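Local coordinates for glutamate racemase (Campylobacter jejuni, PDB 3UHF), which belongs to the Asp/Glu/hydantoin racemase family of alpha/beta enzymes and, in this model, holds D-glutamic acid in its ligand pocket, at residues L136-K141 against G167-M172; H110-G115 against E237-D242; G35-L40 against L250-S255; K126-K131 against P197-L202. One frame throughout, in Å; residues are numbered along the deposited sequence.

Interaction 1 of 4, residues L136-K141 against G167-M172; sequences LVIATK and GLFVPM. With DGL (D-glutamic acid), chain C.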
loop_
_atom_site.group_PDB
_atom_site.type_symbol
_atom_site.label_atom_id
_atom_site.label_comp_id
_atom_site.label_asym_id
_atom_site.label_seq_id
_atom_site.Cartn_x
_atom_site.Cartn_y
_atom_site.Cartn_z
ATOM N N LEU A 136 -9.303 5.456 13.077
ATOM C CA LEU A 136 -9.035 6.598 12.206
ATOM C C LEU A 136 -8.367 6.064 10.940
ATOM O O LEU A 136 -7.349 5.370 11.009
ATOM C CB LEU A 136 -8.127 7.612 12.902
ATOM C CG LEU A 136 -7.609 8.730 11.984
ATOM C CD1 LEU A 136 -8.789 9.473 11.374
ATOM C CD2 LEU A 136 -6.698 9.670 12.774
ATOM N N VAL A 137 -8.975 6.338 9.790
ATOM C CA VAL A 137 -8.378 5.966 8.518
ATOM C C VAL A 137 -7.795 7.232 7.907
ATOM O O VAL A 137 -8.511 8.212 7.752
ATOM C CB VAL A 137 -9.433 5.431 7.546
ATOM C CG1 VAL A 137 -8.779 5.037 6.230
ATOM C CG2 VAL A 137 -10.161 4.233 8.168
ATOM N N ILE A 138 -6.500 7.231 7.600
ATOM C CA ILE A 138 -5.908 8.384 6.901
ATOM C C ILE A 138 -5.387 7.929 5.549
ATOM O O ILE A 138 -4.833 6.839 5.434
ATOM C CB ILE A 138 -4.803 9.086 7.727
ATOM C CG1 ILE A 138 -3.689 8.096 8.116
ATOM C CG2 ILE A 138 -5.437 9.759 8.946
ATOM C CD1 ILE A 138 -2.421 8.765 8.719
ATOM N N ALA A 139 -5.565 8.762 4.520
ATOM C CA ALA A 139 -5.296 8.322 3.165
ATOM C C ALA A 139 -5.320 9.522 2.239
ATOM O O ALA A 139 -5.520 10.643 2.685
ATOM C CB ALA A 139 -6.357 7.296 2.713
ATOM N N THR A 140 -5.147 9.276 0.947
ATOM C CA THR A 140 -5.279 10.352 -0.041
ATOM C C THR A 140 -6.741 10.772 -0.155
ATOM O O THR A 140 -7.620 10.061 0.311
ATOM C CB THR A 140 -4.828 9.900 -1.447
ATOM O OG1 THR A 140 -5.682 8.842 -1.909
ATOM C CG2 THR A 140 -3.363 9.430 -1.437
ATOM N N LYS A 141 -6.993 11.924 -0.776
ATOM C CA LYS A 141 -8.366 12.364 -1.027
ATOM C C LYS A 141 -9.158 11.342 -1.835
ATOM O O LYS A 141 -10.318 11.066 -1.535
ATOM C CB LYS A 141 -8.381 13.710 -1.762
ATOM C CG LYS A 141 -8.085 14.903 -0.868
ATOM C CD LYS A 141 -8.388 16.226 -1.572
ATOM C CE LYS A 141 -8.119 17.416 -0.651
ATOM N NZ LYS A 141 -8.341 18.735 -1.327
ATOM N N GLY A 167 -3.647 14.671 2.718
ATOM C CA GLY A 167 -2.981 14.640 1.431
ATOM C C GLY A 167 -1.540 15.108 1.385
ATOM O O GLY A 167 -0.731 14.568 0.618
ATOM N N LEU A 168 -1.208 16.091 2.213
ATOM C CA LEU A 168 0.126 16.687 2.186
ATOM C C LEU A 168 1.194 15.720 2.677
ATOM O O LEU A 168 2.376 15.909 2.408
ATOM C CB LEU A 168 0.178 17.968 3.019
ATOM C CG LEU A 168 0.233 19.279 2.232
ATOM C CD1 LEU A 168 1.370 19.259 1.230
ATOM C CD2 LEU A 168 -1.073 19.523 1.515
ATOM N N PHE A 169 0.784 14.687 3.410
ATOM C CA PHE A 169 1.753 13.714 3.897
ATOM C C PHE A 169 2.525 13.078 2.737
ATOM O O PHE A 169 3.699 12.757 2.877
ATOM C CB PHE A 169 1.087 12.603 4.722
ATOM C CG PHE A 169 0.618 13.027 6.097
ATOM C CD1 PHE A 169 -0.177 12.156 6.856
ATOM C CD2 PHE A 169 0.974 14.245 6.643
ATOM C CE1 PHE A 169 -0.610 12.517 8.122
ATOM C CE2 PHE A 169 0.552 14.612 7.924
ATOM C CZ PHE A 169 -0.253 13.736 8.656
ATOM N N VAL A 170 1.866 12.896 1.593
ATOM C CA VAL A 170 2.513 12.258 0.447
ATOM C C VAL A 170 3.728 13.058 -0.046
ATOM O O VAL A 170 4.845 12.533 -0.051
ATOM C CB VAL A 170 1.516 11.956 -0.718
ATOM C CG1 VAL A 170 2.275 11.626 -2.011
ATOM C CG2 VAL A 170 0.542 10.823 -0.333
ATOM N N PRO A 171 3.530 14.330 -0.446
ATOM C CA PRO A 171 4.728 15.059 -0.898
ATOM C C PRO A 171 5.745 15.340 0.213
ATOM O O PRO A 171 6.928 15.463 -0.094
ATOM C CB PRO A 171 4.159 16.374 -1.466
ATOM C CG PRO A 171 2.806 16.521 -0.852
ATOM C CD PRO A 171 2.297 15.101 -0.692
ATOM N N MET A 172 5.307 15.466 1.467
ATOM C CA MET A 172 6.258 15.636 2.567
ATOM C C MET A 172 7.194 14.436 2.679
ATOM O O MET A 172 8.408 14.602 2.810
ATOM C CB MET A 172 5.541 15.899 3.894
ATOM C CG MET A 172 4.882 17.274 3.900
ATOM S SD MET A 172 3.880 17.599 5.360
ATOM C CE MET A 172 5.156 18.184 6.489
HETATM N N DGL C . 0.427 5.353 -3.768
HETATM C CA DGL C . -0.609 6.282 -3.308
HETATM C C DGL C . -1.476 5.620 -2.249
HETATM O O DGL C . -1.072 4.632 -1.621
HETATM C CB DGL C . 0.014 7.550 -2.723
HETATM C CG DGL C . 0.692 8.429 -3.773
HETATM C CD DGL C . -0.300 8.868 -4.829
HETATM O OE1 DGL C . -0.262 8.314 -5.952
HETATM O OE2 DGL C . -1.142 9.738 -4.522
HETATM O OXT DGL C . -2.575 6.089 -1.983
#
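Gly167 and Thr140 bring the two backbones together, their CA atoms 5.1 Å apart, where strand 135-139 runs out and the turn ahead of helix 169-174 passes by. The Gly167 N and Ala139 O lie 4.4 Å apart, near neighbours but too far for a hydrogen bond. The closest touches are between side chains. Phe169 points toward the strand, and Ile138 CD1 meets its ring at the edge, near the ring plane, 4.2 Å from CE1. The same ring makes edge-to-face contacts with Tyr190 and Phe207.

Thr140 works in two directions. Its chi1 of 63° tucks OG1 between the backbone N and the carbonyl carbon and turns CG2 to the other segment, where it comes 4.3 Å from Val170 CG2. Thr140 CG2 also lies 3.5 Å from OXT of D-glutamic acid, while Val170 CG1 packs 4.0 Å from the ligand CG. Thr140 is the N-cap of the helix that follows, and its OG1 is hydrogen-bonded to the hydroxyls of Thr143 and Thr96.

The chemistry is thus divided: methyls of Val170 pack on the ligand's CB and CG, and the Thr140 methyl lies against its carboxylate oxygens, whereas the polar grip of Thr140 is indirect, running through Thr96, whose OG1 is itself hydrogen-bonded to D-glutamic acid.

Interaction 2 of 4, residues H110-G115 against E237-D242; sequences HFPVYG and ERENID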
loop_
_atom_site.group_PDB
_atom_site.type_symbol
_atom_site.label_atom_id
_atom_site.label_comp_id
_atom_site.label_asym_id
_atom_site.label_seq_id
_atom_site.Cartn_x
_atom_site.Cartn_y
_atom_site.Cartn_z
ATOM N N HIS A 110 -5.656 -12.635 -16.099
ATOM C CA HIS A 110 -5.928 -14.059 -15.940
ATOM C C HIS A 110 -5.075 -14.677 -14.842
ATOM O O HIS A 110 -4.837 -15.880 -14.822
ATOM C CB HIS A 110 -5.774 -14.797 -17.272
ATOM C CG HIS A 110 -6.709 -14.299 -18.326
ATOM N ND1 HIS A 110 -6.273 -13.683 -19.479
ATOM C CD2 HIS A 110 -8.061 -14.287 -18.379
ATOM C CE1 HIS A 110 -7.318 -13.332 -20.207
ATOM N NE2 HIS A 110 -8.414 -13.679 -19.558
ATOM N N PHE A 111 -4.626 -13.833 -13.920
ATOM C CA PHE A 111 -3.965 -14.281 -12.700
ATOM C C PHE A 111 -4.554 -13.478 -11.542
ATOM O O PHE A 111 -5.191 -12.455 -11.775
ATOM C CB PHE A 111 -2.451 -14.088 -12.799
ATOM C CG PHE A 111 -2.052 -12.788 -13.418
ATOM C CD1 PHE A 111 -2.111 -11.607 -12.688
ATOM C CD2 PHE A 111 -1.617 -12.743 -14.734
ATOM C CE1 PHE A 111 -1.750 -10.403 -13.264
ATOM C CE2 PHE A 111 -1.251 -11.543 -15.313
ATOM C CZ PHE A 111 -1.314 -10.371 -14.574
ATOM N N PRO A 112 -4.384 -13.957 -10.296
ATOM C CA PRO A 112 -4.955 -13.214 -9.170
ATOM C C PRO A 112 -4.403 -11.797 -9.067
ATOM O O PRO A 112 -3.220 -11.578 -9.326
ATOM C CB PRO A 112 -4.512 -14.031 -7.952
ATOM C CG PRO A 112 -4.332 -15.426 -8.482
ATOM C CD PRO A 112 -3.816 -15.253 -9.879
ATOM N N VAL A 113 -5.268 -10.859 -8.698
ATOM C CA VAL A 113 -4.876 -9.476 -8.449
ATOM C C VAL A 113 -5.404 -9.091 -7.075
ATOM O O VAL A 113 -6.601 -9.214 -6.811
ATOM C CB VAL A 113 -5.450 -8.537 -9.509
ATOM C CG1 VAL A 113 -5.055 -7.074 -9.224
ATOM C CG2 VAL A 113 -4.984 -8.962 -10.904
ATOM N N TYR A 114 -4.512 -8.647 -6.194
ATOM C CA TYR A 114 -4.890 -8.257 -4.835
ATOM C C TYR A 114 -4.445 -6.832 -4.569
ATOM O O TYR A 114 -3.331 -6.460 -4.946
ATOM C CB TYR A 114 -4.219 -9.168 -3.809
ATOM C CG TYR A 114 -4.692 -10.604 -3.890
ATOM C CD1 TYR A 114 -5.982 -10.943 -3.509
ATOM C CD2 TYR A 114 -3.858 -11.610 -4.363
ATOM C CE1 TYR A 114 -6.434 -12.255 -3.587
ATOM C CE2 TYR A 114 -4.301 -12.933 -4.444
ATOM C CZ TYR A 114 -5.587 -13.238 -4.053
ATOM O OH TYR A 114 -6.034 -14.534 -4.127
ATOM N N GLY A 115 -5.317 -6.054 -3.925
ATOM C CA GLY A 115 -4.994 -4.707 -3.467
ATOM C C GLY A 115 -4.675 -4.781 -1.985
ATOM O O GLY A 115 -4.506 -5.888 -1.448
ATOM N N GLU A 237 -2.840 -16.393 3.912
ATOM C CA GLU A 237 -4.126 -17.050 4.120
ATOM C C GLU A 237 -4.850 -17.391 2.814
ATOM O O GLU A 237 -5.539 -18.403 2.728
ATOM C CB GLU A 237 -5.025 -16.160 4.971
ATOM C CG GLU A 237 -4.481 -15.860 6.346
ATOM C CD GLU A 237 -5.091 -14.599 6.929
ATOM O OE1 GLU A 237 -4.741 -14.233 8.072
ATOM O OE2 GLU A 237 -5.914 -13.974 6.227
ATOM N N ARG A 238 -4.710 -16.525 1.813
ATOM C CA ARG A 238 -5.472 -16.625 0.568
ATOM C C ARG A 238 -4.807 -17.521 -0.459
ATOM O O ARG A 238 -5.480 -18.179 -1.248
ATOM C CB ARG A 238 -5.663 -15.243 -0.062
ATOM C CG ARG A 238 -7.033 -14.633 0.160
ATOM C CD ARG A 238 -7.209 -14.192 1.592
ATOM N NE ARG A 238 -8.529 -13.612 1.820
ATOM C CZ ARG A 238 -8.970 -13.207 3.008
ATOM N NH1 ARG A 238 -8.195 -13.322 4.080
ATOM N NH2 ARG A 238 -10.184 -12.690 3.124
ATOM N N GLU A 239 -3.483 -17.511 -0.475
ATOM C CA GLU A 239 -2.739 -18.287 -1.451
ATOM C C GLU A 239 -1.927 -19.376 -0.765
ATOM O O GLU A 239 -1.784 -19.385 0.458
ATOM C CB GLU A 239 -1.838 -17.371 -2.287
ATOM C CG GLU A 239 -2.610 -16.357 -3.127
ATOM C CD GLU A 239 -3.371 -17.004 -4.278
ATOM O OE1 GLU A 239 -2.952 -18.082 -4.738
ATOM O OE2 GLU A 239 -4.389 -16.437 -4.726
ATOM N N ASN A 240 -1.413 -20.303 -1.561
ATOM C CA ASN A 240 -0.593 -21.372 -1.027
ATOM C C ASN A 240 0.880 -21.013 -1.166
ATOM O O ASN A 240 1.509 -21.331 -2.174
ATOM C CB ASN A 240 -0.898 -22.678 -1.754
ATOM C CG ASN A 240 -0.610 -23.892 -0.909
ATOM O OD1 ASN A 240 -0.259 -23.778 0.268
ATOM N ND2 ASN A 240 -0.765 -25.072 -1.499
ATOM N N ILE A 241 1.422 -20.340 -0.154
ATOM C CA ILE A 241 2.802 -19.874 -0.210
ATOM C C ILE A 241 3.697 -20.534 0.830
ATOM O O ILE A 241 3.545 -20.312 2.031
ATOM C CB ILE A 241 2.894 -18.361 -0.003
ATOM C CG1 ILE A 241 1.699 -17.654 -0.639
ATOM C CG2 ILE A 241 4.199 -17.830 -0.574
ATOM C CD1 ILE A 241 1.764 -16.158 -0.511
ATOM N N ASP A 242 4.638 -21.344 0.357
ATOM C CA ASP A 242 5.685 -21.872 1.215
ATOM C C ASP A 242 6.749 -20.795 1.386
ATOM O O ASP A 242 7.079 -20.090 0.432
ATOM C CB ASP A 242 6.303 -23.129 0.595
ATOM C CG ASP A 242 5.334 -24.300 0.551
ATOM O OD1 ASP A 242 4.641 -24.544 1.563
ATOM O OD2 ASP A 242 5.263 -24.978 -0.498
#
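The phenol OH of Tyr114 donates a short hydrogen bond of 2.6 Å to Glu239 OE2, and this bond carries the contact. The carboxylate oxygen takes it on its anti lone pair, the one turned away from OE1, and sits at the ring edge, in the ring plane, 3.5 Å from Tyr114 CE2. Ring and carboxylate are not coplanar; their planes differ by 59°. Glu239 is the first residue to leave helical geometry after helix 227-238, and its chain bends at chi2 (-70°), which folds the acid back toward the tyrosine. Pro112 CG approaches the same oxygen, Glu239 OE2, at 3.9 Å. From the last turn of the helix, Arg238 lends only its CB, 4.1 Å from Tyr114 OH; the rest of its chain leads away, and NH1 makes salt bridges with Glu237 OE2, at 3.2 Å, and with Glu122. The tyrosine ring also packs against Phe234 and Leu235 of helix 227-238.

So one tyrosine ties an outermost strand, 113-114, to the residue just past the end of that helix. Accepting so short a bond from a phenol would be expected to stabilise Glu239 as the charged carboxylate and to polarise the tyrosine O-H, here at the protein surface.

Interaction 3 of 4, residues G35-L40 against L250-S255; sequences GGLSVL and LHFYAS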
loop_
_atom_site.group_PDB
_atom_site.type_symbol
_atom_site.label_atom_id
_atom_site.label_comp_id
_atom_site.label_asym_id
_atom_site.label_seq_id
_atom_site.Cartn_x
_atom_site.Cartn_y
_atom_site.Cartn_z
ATOM N N GLY A 35 6.244 5.285 -3.351
ATOM C CA GLY A 35 5.664 4.978 -2.056
ATOM C C GLY A 35 5.480 3.489 -1.844
ATOM O O GLY A 35 5.686 2.977 -0.738
ATOM N N GLY A 36 5.103 2.799 -2.918
ATOM C CA GLY A 36 4.832 1.368 -2.882
ATOM C C GLY A 36 5.991 0.505 -2.412
ATOM O O GLY A 36 5.817 -0.681 -2.107
ATOM N N LEU A 37 7.181 1.091 -2.355
ATOM C CA LEU A 37 8.327 0.405 -1.769
ATOM C C LEU A 37 8.049 -0.032 -0.317
ATOM O O LEU A 37 8.644 -0.990 0.167
ATOM C CB LEU A 37 9.580 1.290 -1.848
ATOM C CG LEU A 37 10.126 1.557 -3.260
ATOM C CD1 LEU A 37 11.261 2.595 -3.243
ATOM C CD2 LEU A 37 10.584 0.264 -3.953
ATOM N N SER A 38 7.149 0.660 0.378
ATOM C CA SER A 38 6.849 0.286 1.756
ATOM C C SER A 38 6.167 -1.089 1.799
ATOM O O SER A 38 6.368 -1.873 2.738
ATOM C CB SER A 38 5.996 1.347 2.458
ATOM O OG SER A 38 4.701 1.429 1.894
ATOM N N VAL A 39 5.375 -1.371 0.769
ATOM C CA VAL A 39 4.728 -2.668 0.615
ATOM C C VAL A 39 5.740 -3.695 0.126
ATOM O O VAL A 39 5.790 -4.823 0.630
ATOM C CB VAL A 39 3.531 -2.591 -0.359
ATOM C CG1 VAL A 39 2.965 -3.986 -0.630
ATOM C CG2 VAL A 39 2.445 -1.688 0.223
ATOM N N LEU A 40 6.561 -3.302 -0.843
ATOM C CA LEU A 40 7.611 -4.190 -1.336
ATOM C C LEU A 40 8.486 -4.680 -0.184
ATOM O O LEU A 40 8.823 -5.867 -0.104
ATOM C CB LEU A 40 8.470 -3.486 -2.383
ATOM C CG LEU A 40 9.555 -4.376 -2.993
ATOM C CD1 LEU A 40 8.913 -5.465 -3.829
ATOM C CD2 LEU A 40 10.542 -3.558 -3.828
ATOM N N LEU A 250 14.945 -8.993 -7.123
ATOM C CA LEU A 250 14.126 -7.806 -7.331
ATOM C C LEU A 250 14.458 -7.153 -8.667
ATOM O O LEU A 250 15.626 -7.053 -9.039
ATOM C CB LEU A 250 14.354 -6.792 -6.204
ATOM C CG LEU A 250 14.050 -7.209 -4.764
ATOM C CD1 LEU A 250 14.284 -6.037 -3.816
ATOM C CD2 LEU A 250 12.627 -7.702 -4.656
ATOM N N HIS A 251 13.428 -6.719 -9.386
ATOM C CA HIS A 251 13.617 -5.943 -10.608
ATOM C C HIS A 251 12.761 -4.694 -10.516
ATOM O O HIS A 251 11.584 -4.774 -10.167
ATOM C CB HIS A 251 13.210 -6.748 -11.838
ATOM C CG HIS A 251 14.033 -7.978 -12.052
ATOM N ND1 HIS A 251 15.334 -7.931 -12.505
ATOM C CD2 HIS A 251 13.746 -9.287 -11.867
ATOM C CE1 HIS A 251 15.810 -9.160 -12.594
ATOM N NE2 HIS A 251 14.866 -10.001 -12.214
ATOM N N PHE A 252 13.357 -3.546 -10.831
ATOM C CA PHE A 252 12.660 -2.269 -10.734
ATOM C C PHE A 252 12.444 -1.642 -12.100
ATOM O O PHE A 252 13.372 -1.552 -12.906
ATOM C CB PHE A 252 13.455 -1.312 -9.846
ATOM C CG PHE A 252 13.559 -1.771 -8.427
ATOM C CD1 PHE A 252 14.664 -2.490 -7.994
ATOM C CD2 PHE A 252 12.542 -1.490 -7.526
ATOM C CE1 PHE A 252 14.752 -2.922 -6.682
ATOM C CE2 PHE A 252 12.623 -1.924 -6.210
ATOM C CZ PHE A 252 13.729 -2.647 -5.792
ATOM N N TYR A 253 11.217 -1.204 -12.348
ATOM C CA TYR A 253 10.893 -0.439 -13.544
ATOM C C TYR A 253 10.108 0.810 -13.175
ATOM O O TYR A 253 9.393 0.828 -12.178
ATOM C CB TYR A 253 10.085 -1.291 -14.514
ATOM C CG TYR A 253 10.823 -2.523 -14.985
ATOM C CD1 TYR A 253 11.595 -2.494 -16.141
ATOM C CD2 TYR A 253 10.747 -3.716 -14.279
ATOM C CE1 TYR A 253 12.271 -3.623 -16.578
ATOM C CE2 TYR A 253 11.419 -4.855 -14.710
ATOM C CZ TYR A 253 12.178 -4.802 -15.856
ATOM O OH TYR A 253 12.843 -5.930 -16.290
ATOM N N ALA A 254 10.248 1.866 -13.971
ATOM C CA ALA A 254 9.493 3.076 -13.707
ATOM C C ALA A 254 9.237 3.821 -15.001
ATOM O O ALA A 254 10.021 3.719 -15.951
ATOM C CB ALA A 254 10.235 3.974 -12.707
ATOM N N SER A 255 8.147 4.578 -15.038
ATOM C CA SER A 255 7.814 5.329 -16.245
ATOM C C SER A 255 8.666 6.592 -16.390
ATOM O O SER A 255 8.594 7.282 -17.410
ATOM C CB SER A 255 6.325 5.653 -16.289
ATOM O OG SER A 255 5.912 6.324 -15.113
#
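Two leucines of one helix start out differently and arrive at the same carbon of Phe252: in Leu40 the CG lies opposite the backbone N (chi1 -177°), in Leu37 it lies opposite the carbonyl carbon (chi1 -67°). The result is a pair of CD2 methyls only 3.8 Å apart, Leu37 CD2 to Leu40 CD2, with CE2 of the phenylalanine ring set against both. Leu40 CD2 is 3.6 Å from Phe252 CE2 and also close to CZ. Leu37 CD2 stands 3.7 Å from Phe252 CE2, its side chain crossing that of the phenylalanine at about a right angle. The other branch of Leu40 turns to the start of the segment, where its CD1 lies 4.4 Å from Leu250 CD2, a looser touch. Leu250 and Phe252, two apart on the strand, both point at the helix, as alternate residues of a strand should. The contact is wholly apolar.

In the fold, helix 37-45 here covers one face of the five-stranded parallel sheet near one outermost strand, 249-254. Leu40 also packs on Ile52 of the adjoining strand 51-56, and helix 258-268 closes the side, Ala265 touching both Leu37 and Phe252, with Thr264 and Trp268 further flanking Leu37.

Interaction 4 of 4, residues K126-K131 against P197-L202; sequences KALHDK and PDALIL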
loop_
_atom_site.group_PDB
_atom_site.type_symbol
_atom_site.label_atom_id
_atom_site.label_comp_id
_atom_site.label_asym_id
_atom_site.label_seq_id
_atom_site.Cartn_x
_atom_site.Cartn_y
_atom_site.Cartn_z
ATOM N N LYS A 126 -8.470 -7.811 13.344
ATOM C CA LYS A 126 -7.652 -8.685 14.181
ATOM C C LYS A 126 -7.014 -7.929 15.349
ATOM O O LYS A 126 -6.910 -8.460 16.455
ATOM C CB LYS A 126 -6.545 -9.340 13.371
ATOM C CG LYS A 126 -6.991 -10.443 12.415
ATOM C CD LYS A 126 -5.741 -11.059 11.786
ATOM C CE LYS A 126 -6.063 -12.034 10.671
ATOM N NZ LYS A 126 -4.843 -12.273 9.847
ATOM N N ALA A 127 -6.585 -6.695 15.094
ATOM C CA ALA A 127 -5.900 -5.904 16.107
ATOM C C ALA A 127 -6.860 -5.421 17.196
ATOM O O ALA A 127 -6.500 -5.375 18.370
ATOM C CB ALA A 127 -5.193 -4.711 15.461
ATOM N N LEU A 128 -8.077 -5.053 16.799
ATOM C CA LEU A 128 -9.060 -4.502 17.732
ATOM C C LEU A 128 -10.007 -5.547 18.318
ATOM O O LEU A 128 -10.284 -5.527 19.525
ATOM C CB LEU A 128 -9.896 -3.417 17.048
ATOM C CG LEU A 128 -9.162 -2.163 16.577
ATOM C CD1 LEU A 128 -10.172 -1.209 15.951
ATOM C CD2 LEU A 128 -8.452 -1.514 17.754
ATOM N N HIS A 129 -10.511 -6.433 17.458
ATOM C CA HIS A 129 -11.453 -7.497 17.836
ATOM C C HIS A 129 -12.533 -6.986 18.786
ATOM O O HIS A 129 -12.872 -7.626 19.785
ATOM C CB HIS A 129 -10.722 -8.724 18.407
ATOM C CG HIS A 129 -9.826 -8.406 19.558
ATOM N ND1 HIS A 129 -8.490 -8.106 19.402
ATOM C CD2 HIS A 129 -10.077 -8.327 20.886
ATOM C CE1 HIS A 129 -7.955 -7.857 20.585
ATOM N NE2 HIS A 129 -8.899 -7.976 21.501
ATOM N N ASP A 130 -13.048 -5.804 18.455
ATOM C CA ASP A 130 -14.091 -5.146 19.229
ATOM C C ASP A 130 -14.665 -4.038 18.353
ATOM O O ASP A 130 -14.001 -3.022 18.120
ATOM C CB ASP A 130 -13.496 -4.569 20.516
ATOM C CG ASP A 130 -14.532 -3.895 21.396
ATOM O OD1 ASP A 130 -15.672 -3.680 20.934
ATOM O OD2 ASP A 130 -14.195 -3.570 22.554
ATOM N N LYS A 131 -15.893 -4.234 17.869
ATOM C CA LYS A 131 -16.509 -3.291 16.925
ATOM C C LYS A 131 -16.787 -1.917 17.536
ATOM O O LYS A 131 -17.129 -0.976 16.823
ATOM C CB LYS A 131 -17.812 -3.856 16.346
ATOM C CG LYS A 131 -18.936 -4.038 17.379
ATOM C CD LYS A 131 -20.288 -4.080 16.697
ATOM C CE LYS A 131 -21.432 -4.023 17.702
ATOM N NZ LYS A 131 -21.378 -2.820 18.584
ATOM N N PRO A 197 -7.521 7.709 18.303
ATOM C CA PRO A 197 -8.119 6.429 17.912
ATOM C C PRO A 197 -7.450 5.223 18.569
ATOM O O PRO A 197 -6.302 5.296 19.013
ATOM C CB PRO A 197 -7.894 6.405 16.402
ATOM C CG PRO A 197 -6.611 7.142 16.224
ATOM C CD PRO A 197 -6.604 8.228 17.272
ATOM N N ASP A 198 -8.177 4.112 18.636
ATOM C CA ASP A 198 -7.590 2.860 19.082
ATOM C C ASP A 198 -6.744 2.231 17.983
ATOM O O ASP A 198 -5.759 1.537 18.265
ATOM C CB ASP A 198 -8.682 1.898 19.553
ATOM C CG ASP A 198 -9.440 2.439 20.752
ATOM O OD1 ASP A 198 -8.832 2.515 21.839
ATOM O OD2 ASP A 198 -10.633 2.798 20.608
ATOM N N ALA A 199 -7.128 2.472 16.730
ATOM C CA ALA A 199 -6.332 2.028 15.591
ATOM C C ALA A 199 -6.231 3.122 14.536
ATOM O O ALA A 199 -7.215 3.789 14.226
ATOM C CB ALA A 199 -6.917 0.773 14.974
ATOM N N LEU A 200 -5.036 3.285 13.981
ATOM C CA LEU A 200 -4.829 4.240 12.882
ATOM C C LEU A 200 -4.446 3.442 11.646
ATOM O O LEU A 200 -3.390 2.797 11.617
ATOM C CB LEU A 200 -3.700 5.197 13.248
ATOM C CG LEU A 200 -3.253 6.195 12.174
ATOM C CD1 LEU A 200 -4.391 7.126 11.816
ATOM C CD2 LEU A 200 -2.055 6.980 12.681
ATOM N N ILE A 201 -5.313 3.430 10.639
ATOM C CA ILE A 201 -4.975 2.706 9.427
ATOM C C ILE A 201 -4.112 3.598 8.534
ATOM O O ILE A 201 -4.546 4.672 8.095
ATOM C CB ILE A 201 -6.207 2.220 8.643
ATOM C CG1 ILE A 201 -7.129 1.385 9.556
ATOM C CG2 ILE A 201 -5.741 1.366 7.478
ATOM C CD1 ILE A 201 -8.346 0.788 8.837
ATOM N N LEU A 202 -2.888 3.157 8.274
ATOM C CA LEU A 202 -1.999 3.903 7.387
ATOM C C LEU A 202 -2.370 3.560 5.948
ATOM O O LEU A 202 -1.684 2.768 5.282
ATOM C CB LEU A 202 -0.547 3.526 7.671
ATOM C CG LEU A 202 -0.090 3.750 9.118
ATOM C CD1 LEU A 202 1.338 3.280 9.297
ATOM C CD2 LEU A 202 -0.205 5.225 9.508
#
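Leu128 lays its branched end over the methyl of Ala199 and against CB of Asp198, and this one leucine makes every close touch from its segment. Both of its branches share the work: CD1 and CD2 each lie 3.9 Å from Ala199 CB, with CG of the leucine at 4.0 Å from the same methyl, so the alanine sits in the fork. CD2 has a second neighbour, Asp198 CB, also at 3.9 Å. The leucine crosses the aspartate side chain at about a right angle and meets only its CB, while the carboxylate has its own partners: OD2 accepts a hydrogen bond from Glu134 N, and OD1 forms a long, weak ion pair with Lys221. The CA atoms of Leu128 and Ala199 are 7.4 Å apart. Leu128 is the last residue of its helix, so the contact is made right where the chain turns out of it.

Helix 117-128 lies here against one face of the four-stranded parallel sheet. Thr124, a turn earlier, touches Ala199 and Ile201, and Ile135 of the adjoining strand 135-139 also meets Leu128, as does Lys133 in the loop ahead of that strand. Between Ala199 and Ile201 of strand 199-202, Leu200 points to the other face, where it packs on Leu214 and Phe218 of helix 211-218.

How the interactions relate
Interactions 2 and 3 belong to the five-stranded parallel sheet, at its two outermost strands, with centres 19 Å apart; interactions 1 and 4 belong to the four-stranded sheet, 18 Å apart. There the neighbouring strands 135-139 and 199-202 join the pair directly, through backbone bonds of Leu136 to Ala199 and Ile201. Interactions 2 and 4 touch through the salt bridge of Glu237 with Lys126, which joins helix 227-238 to helix 117-128. Along the chain the pairings enclose one another: 3 outermost, then 2, then 4, with 1 innermost. The chain therefore builds much of one sheet, passes through the other, and returns to finish the first. D-glutamic acid lies between the two sheets, interaction 1 supplying two of its pocket residues.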